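Local coordinates for putative exported protein (Bordetella pertussis Tohama I, PDB 2PFZ), which binds pyroglutamic acid as an extracytoplasmic solute receptor, probably delivering it to a tripartite ATP-independent periplasmic (TRAP) transporter, at residues 1-13 / 33-47. Sequence-based numbering, arbitrary orientation.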
loop_
_atom_site.group_PDB
_atom_site.type_symbol
_atom_site.label_atom_id
_atom_site.label_comp_id
_atom_site.label_asym_id
_atom_site.label_seq_id
_atom_site.Cartn_x
_atom_site.Cartn_y
_atom_site.Cartn_z
ATOM N N THR A 1 -22.138 14.873 -13.304
ATOM C CA THR A 1 -21.928 14.267 -11.967
ATOM C C THR A 1 -20.559 14.616 -11.388
ATOM O O THR A 1 -19.537 14.544 -12.075
ATOM C CB THR A 1 -22.132 12.748 -12.026
ATOM O OG1 THR A 1 -23.494 12.490 -12.408
ATOM C CG2 THR A 1 -21.838 12.092 -10.671
ATOM N N LYS A 2 -20.565 14.987 -10.109
ATOM C CA LYS A 2 -19.364 15.384 -9.408
ATOM C C LYS A 2 -19.119 14.414 -8.250
ATOM O O LYS A 2 -20.011 14.165 -7.439
ATOM C CB LYS A 2 -19.545 16.830 -8.917
ATOM C CG LYS A 2 -18.313 17.510 -8.433
ATOM C CD LYS A 2 -18.129 18.849 -9.142
ATOM C CE LYS A 2 -17.308 19.799 -8.309
ATOM N NZ LYS A 2 -17.469 21.195 -8.794
ATOM N N TRP A 3 -17.910 13.853 -8.194
ATOM C CA TRP A 3 -17.539 12.933 -7.110
ATOM C C TRP A 3 -16.334 13.484 -6.376
ATOM O O TRP A 3 -15.534 14.225 -6.954
ATOM C CB TRP A 3 -17.180 11.546 -7.650
ATOM C CG TRP A 3 -18.308 10.637 -7.998
ATOM C CD1 TRP A 3 -19.648 10.949 -8.045
ATOM C CD2 TRP A 3 -18.200 9.278 -8.440
ATOM N NE1 TRP A 3 -20.368 9.849 -8.470
ATOM C CE2 TRP A 3 -19.502 8.818 -8.718
ATOM C CE3 TRP A 3 -17.116 8.397 -8.628
ATOM C CZ2 TRP A 3 -19.763 7.504 -9.149
ATOM C CZ3 TRP A 3 -17.377 7.102 -9.064
ATOM C CH2 TRP A 3 -18.689 6.672 -9.327
ATOM N N ASP A 4 -16.191 13.108 -5.108
ATOM C CA ASP A 4 -14.976 13.417 -4.333
ATOM C C ASP A 4 -14.203 12.157 -4.058
ATOM O O ASP A 4 -14.793 11.112 -3.778
ATOM C CB ASP A 4 -15.332 14.051 -2.997
ATOM C CG ASP A 4 -15.894 15.442 -3.156
ATOM O OD1 ASP A 4 -15.182 16.365 -3.655
ATOM O OD2 ASP A 4 -17.061 15.596 -2.751
ATOM N N LEU A 5 -12.874 12.270 -4.100
ATOM C CA LEU A 5 -12.006 11.100 -3.964
ATOM C C LEU A 5 -10.880 11.440 -2.999
ATOM O O LEU A 5 -9.935 12.131 -3.370
ATOM C CB LEU A 5 -11.431 10.709 -5.338
ATOM C CG LEU A 5 -10.747 9.321 -5.458
ATOM C CD1 LEU A 5 -10.531 8.924 -6.937
ATOM C CD2 LEU A 5 -9.447 9.180 -4.651
ATOM N N PRO A 6 -10.992 11.007 -1.738
ATOM C CA PRO A 6 -9.883 11.221 -0.824
ATOM C C PRO A 6 -8.709 10.261 -1.030
ATOM O O PRO A 6 -8.896 9.068 -1.295
ATOM C CB PRO A 6 -10.524 10.998 0.548
ATOM C CG PRO A 6 -11.544 9.990 0.300
ATOM C CD PRO A 6 -12.124 10.373 -1.053
ATOM N N THR A 7 -7.506 10.814 -0.943
ATOM C CA THR A 7 -6.309 10.004 -0.811
ATOM C C THR A 7 -5.500 10.496 0.383
ATOM O O THR A 7 -5.543 11.696 0.747
ATOM C CB THR A 7 -5.472 10.010 -2.125
ATOM O OG1 THR A 7 -4.194 9.416 -1.887
ATOM C CG2 THR A 7 -5.216 11.426 -2.660
ATOM N N ALA A 8 -4.765 9.567 0.990
ATOM C CA ALA A 8 -3.969 9.859 2.163
ATOM C C ALA A 8 -2.560 10.411 1.867
ATOM O O ALA A 8 -1.852 10.808 2.795
ATOM C CB ALA A 8 -3.921 8.610 3.065
ATOM N N TYR A 9 -2.187 10.493 0.582
ATOM C CA TYR A 9 -0.807 10.781 0.158
ATOM C C TYR A 9 -0.718 12.096 -0.607
ATOM O O TYR A 9 -1.752 12.579 -1.116
ATOM C CB TYR A 9 -0.278 9.586 -0.669
ATOM C CG TYR A 9 -0.542 8.319 0.081
ATOM C CD1 TYR A 9 0.208 8.005 1.208
ATOM C CD2 TYR A 9 -1.584 7.466 -0.277
ATOM C CE1 TYR A 9 -0.047 6.880 1.938
ATOM C CE2 TYR A 9 -1.849 6.347 0.442
ATOM C CZ TYR A 9 -1.066 6.043 1.556
ATOM O OH TYR A 9 -1.332 4.929 2.304
ATOM N N PRO A 10 0.493 12.702 -0.650
ATOM C CA PRO A 10 0.665 14.037 -1.195
ATOM C C PRO A 10 0.689 14.052 -2.729
ATOM O O PRO A 10 0.823 13.005 -3.378
ATOM C CB PRO A 10 2.024 14.462 -0.613
ATOM C CG PRO A 10 2.783 13.236 -0.593
ATOM C CD PRO A 10 1.791 12.163 -0.179
ATOM N N ALA A 11 0.551 15.238 -3.307
ATOM C CA ALA A 11 0.517 15.366 -4.751
ATOM C C ALA A 11 1.746 14.755 -5.441
ATOM O O ALA A 11 1.624 14.212 -6.537
ATOM C CB ALA A 11 0.349 16.846 -5.159
ATOM N N SER A 12 2.913 14.819 -4.796
ATOM C CA SER A 12 4.151 14.314 -5.401
ATOM C C SER A 12 4.259 12.784 -5.371
ATOM O O SER A 12 5.112 12.192 -6.036
ATOM C CB SER A 12 5.388 14.971 -4.782
ATOM O OG SER A 12 5.459 14.723 -3.398
ATOM N N ASN A 13 3.373 12.143 -4.620
ATOM C CA ASN A 13 3.401 10.689 -4.510
ATOM C C ASN A 13 2.922 9.978 -5.790
ATOM O O ASN A 13 1.939 10.407 -6.444
ATOM C CB ASN A 13 2.633 10.268 -3.264
ATOM C CG ASN A 13 2.394 8.770 -3.184
ATOM O OD1 ASN A 13 3.206 8.012 -2.626
ATOM N ND2 ASN A 13 1.291 8.338 -3.748
ATOM N N LYS A 33 -19.022 14.119 -18.294
ATOM C CA LYS A 33 -20.194 13.794 -17.493
ATOM C C LYS A 33 -19.826 13.305 -16.075
ATOM O O LYS A 33 -20.669 13.275 -15.186
ATOM C CB LYS A 33 -21.080 12.791 -18.228
ATOM C CG LYS A 33 -22.533 12.745 -17.746
ATOM C CD LYS A 33 -23.331 14.053 -18.035
ATOM C CE LYS A 33 -24.719 14.052 -17.331
ATOM N NZ LYS A 33 -24.799 14.775 -16.016
ATOM N N LEU A 34 -18.568 12.929 -15.865
ATOM C CA LEU A 34 -18.118 12.594 -14.515
ATOM C C LEU A 34 -16.845 13.351 -14.163
ATOM O O LEU A 34 -15.785 13.111 -14.752
ATOM C CB LEU A 34 -17.932 11.085 -14.353
ATOM C CG LEU A 34 -17.504 10.553 -12.973
ATOM C CD1 LEU A 34 -18.409 11.102 -11.866
ATOM C CD2 LEU A 34 -17.455 9.016 -12.954
ATOM N N LYS A 35 -16.963 14.253 -13.189
ATOM C CA LYS A 35 -15.817 15.046 -12.751
ATOM C C LYS A 35 -15.438 14.653 -11.346
ATOM O O LYS A 35 -16.249 14.755 -10.439
ATOM C CB LYS A 35 -16.087 16.545 -12.832
ATOM C CG LYS A 35 -16.446 17.006 -14.262
ATOM C CD LYS A 35 -15.753 18.295 -14.611
ATOM C CE LYS A 35 -16.339 18.923 -15.875
ATOM N NZ LYS A 35 -15.917 18.221 -17.116
ATOM N N ILE A 36 -14.204 14.194 -11.179
ATOM C CA ILE A 36 -13.753 13.740 -9.865
ATOM C C ILE A 36 -12.750 14.730 -9.287
ATOM O O ILE A 36 -11.761 15.093 -9.935
ATOM C CB ILE A 36 -13.179 12.305 -9.891
ATOM C CG1 ILE A 36 -14.224 11.315 -10.392
ATOM C CG2 ILE A 36 -12.668 11.884 -8.481
ATOM C CD1 ILE A 36 -13.635 9.963 -10.830
ATOM N N THR A 37 -13.045 15.183 -8.082
ATOM C CA THR A 37 -12.173 16.052 -7.350
ATOM C C THR A 37 -11.378 15.218 -6.370
ATOM O O THR A 37 -11.953 14.474 -5.557
ATOM C CB THR A 37 -12.986 17.109 -6.589
ATOM O OG1 THR A 37 -13.714 17.890 -7.532
ATOM C CG2 THR A 37 -12.076 18.035 -5.811
ATOM N N LEU A 38 -10.055 15.348 -6.467
ATOM C CA LEU A 38 -9.133 14.656 -5.575
ATOM C C LEU A 38 -8.859 15.493 -4.348
ATOM O O LEU A 38 -8.614 16.701 -4.453
ATOM C CB LEU A 38 -7.798 14.432 -6.277
ATOM C CG LEU A 38 -7.682 13.383 -7.375
ATOM C CD1 LEU A 38 -6.244 13.445 -7.869
ATOM C CD2 LEU A 38 -8.002 11.995 -6.834
ATOM N N HIS A 39 -8.878 14.841 -3.187
ATOM C CA HIS A 39 -8.547 15.499 -1.935
ATOM C C HIS A 39 -7.317 14.844 -1.380
ATOM O O HIS A 39 -7.398 13.769 -0.791
ATOM C CB HIS A 39 -9.705 15.366 -0.968
ATOM C CG HIS A 39 -10.889 16.165 -1.391
ATOM N ND1 HIS A 39 -11.860 15.671 -2.238
ATOM C CD2 HIS A 39 -11.217 17.452 -1.148
ATOM C CE1 HIS A 39 -12.758 16.614 -2.469
ATOM N NE2 HIS A 39 -12.389 17.702 -1.818
ATOM N N ASN A 40 -6.170 15.461 -1.613
ATOM C CA ASN A 40 -4.922 14.752 -1.319
ATOM C C ASN A 40 -4.342 15.026 0.048
ATOM O O ASN A 40 -4.859 15.839 0.804
ATOM C CB ASN A 40 -3.884 14.901 -2.443
ATOM C CG ASN A 40 -3.215 16.242 -2.457
ATOM O OD1 ASN A 40 -2.889 16.804 -1.401
ATOM N ND2 ASN A 40 -2.975 16.769 -3.668
ATOM N N ASN A 41 -3.278 14.294 0.364
ATOM C CA ASN A 41 -2.581 14.417 1.627
ATOM C C ASN A 41 -3.481 14.305 2.861
ATOM O O ASN A 41 -3.250 15.016 3.842
ATOM C CB ASN A 41 -1.773 15.711 1.665
ATOM C CG ASN A 41 -0.595 15.645 2.648
ATOM O OD1 ASN A 41 0.071 14.615 2.773
ATOM N ND2 ASN A 41 -0.325 16.765 3.333
ATOM N N ALA A 42 -4.494 13.423 2.809
ATOM C CA ALA A 42 -5.415 13.199 3.937
ATOM C C ALA A 42 -6.186 14.450 4.373
ATOM O O ALA A 42 -6.646 14.543 5.528
ATOM C CB ALA A 42 -4.671 12.587 5.145
ATOM N N SER A 43 -6.346 15.390 3.444
ATOM C CA SER A 43 -7.011 16.671 3.727
ATOM C C SER A 43 -8.507 16.548 4.040
ATOM O O SER A 43 -9.048 17.358 4.818
ATOM C CB SER A 43 -6.778 17.677 2.587
ATOM O OG SER A 43 -7.115 17.136 1.325
ATOM N N LEU A 44 -9.168 15.558 3.444
ATOM C CA LEU A 44 -10.610 15.347 3.655
ATOM C C LEU A 44 -10.869 14.167 4.574
ATOM O O LEU A 44 -11.552 14.294 5.604
ATOM C CB LEU A 44 -11.320 15.103 2.326
ATOM C CG LEU A 44 -12.841 15.025 2.434
ATOM C CD1 LEU A 44 -13.447 16.297 3.099
ATOM C CD2 LEU A 44 -13.429 14.775 1.055
ATOM N N TYR A 45 -10.352 13.008 4.172
ATOM C CA TYR A 45 -10.344 11.841 5.045
ATOM C C TYR A 45 -8.933 11.296 5.190
ATOM O O TYR A 45 -8.125 11.394 4.253
ATOM C CB TYR A 45 -11.288 10.782 4.480
ATOM C CG TYR A 45 -12.720 11.257 4.512
ATOM C CD1 TYR A 45 -13.451 11.251 5.719
ATOM C CD2 TYR A 45 -13.345 11.718 3.358
ATOM C CE1 TYR A 45 -14.749 11.713 5.765
ATOM C CE2 TYR A 45 -14.673 12.169 3.392
ATOM C CZ TYR A 45 -15.360 12.172 4.593
ATOM O OH TYR A 45 -16.681 12.625 4.608
ATOM N N LYS A 46 -8.642 10.729 6.360
ATOM C CA LYS A 46 -7.303 10.163 6.648
ATOM C C LYS A 46 -7.278 8.679 6.294
ATOM O O LYS A 46 -8.329 8.077 6.119
ATOM C CB LYS A 46 -6.999 10.317 8.134
ATOM C CG LYS A 46 -6.837 11.759 8.597
ATOM C CD LYS A 46 -6.884 11.789 10.089
ATOM C CE LYS A 46 -6.267 13.051 10.644
ATOM N NZ LYS A 46 -7.016 14.197 10.142
ATOM N N ALA A 47 -6.086 8.092 6.201
ATOM C CA ALA A 47 -5.945 6.701 5.739
ATOM C C ALA A 47 -6.912 5.729 6.408
ATOM O O ALA A 47 -7.623 4.986 5.688
ATOM C CB ALA A 47 -4.496 6.209 5.890
HETATM O O HOH W 1 -0.290 17.536 -1.617
#
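From Lys2–Lys35 to Pro6–His39, strands 2-6 and 35-39 pair in parallel, their axes approaching to 4.6 Å, and backbone bonds alternate from Lys35 N to Thr1 O (2.8 Å) through to Thr7 N to His39 O (3.0 Å). Trp3, Leu5, Ile36 and Leu38 share one sheet face. Leu34 sets its CD1 over the five-membered ring of Trp3, a CH-pi contact of 3.8 Å to the centroid and 6° off the ring normal. Ile36 CG2 packs on Leu5 CB at 3.6 Å; with CG anti to its backbone N (chi1 -167°), Leu5 lies alongside Leu38, CD2 of each meeting the other at 3.8 Å. Beyond the strands, the type I' turn 40-43 continues the pairing: Ala42 N approaches Thr7 O in the carbonyl plane, whereas Asn41 N reaches Tyr9 O from above its plane. A water joins Asn40 OD1 to Ala11 N. On the Pro6 face, CG of the proline touches Tyr45 CD2 (3.9 Å). Helix 14-30 completes this right-handed beta-alpha-beta unit, meeting Leu34 and Leu38, while Trp3 and Leu5 contact Ile61 of strand 61-65; the Tyr9 side chain, about 4 Å from bound pyroglutamic acid, stacks edge-to-face with pocket residue Trp119.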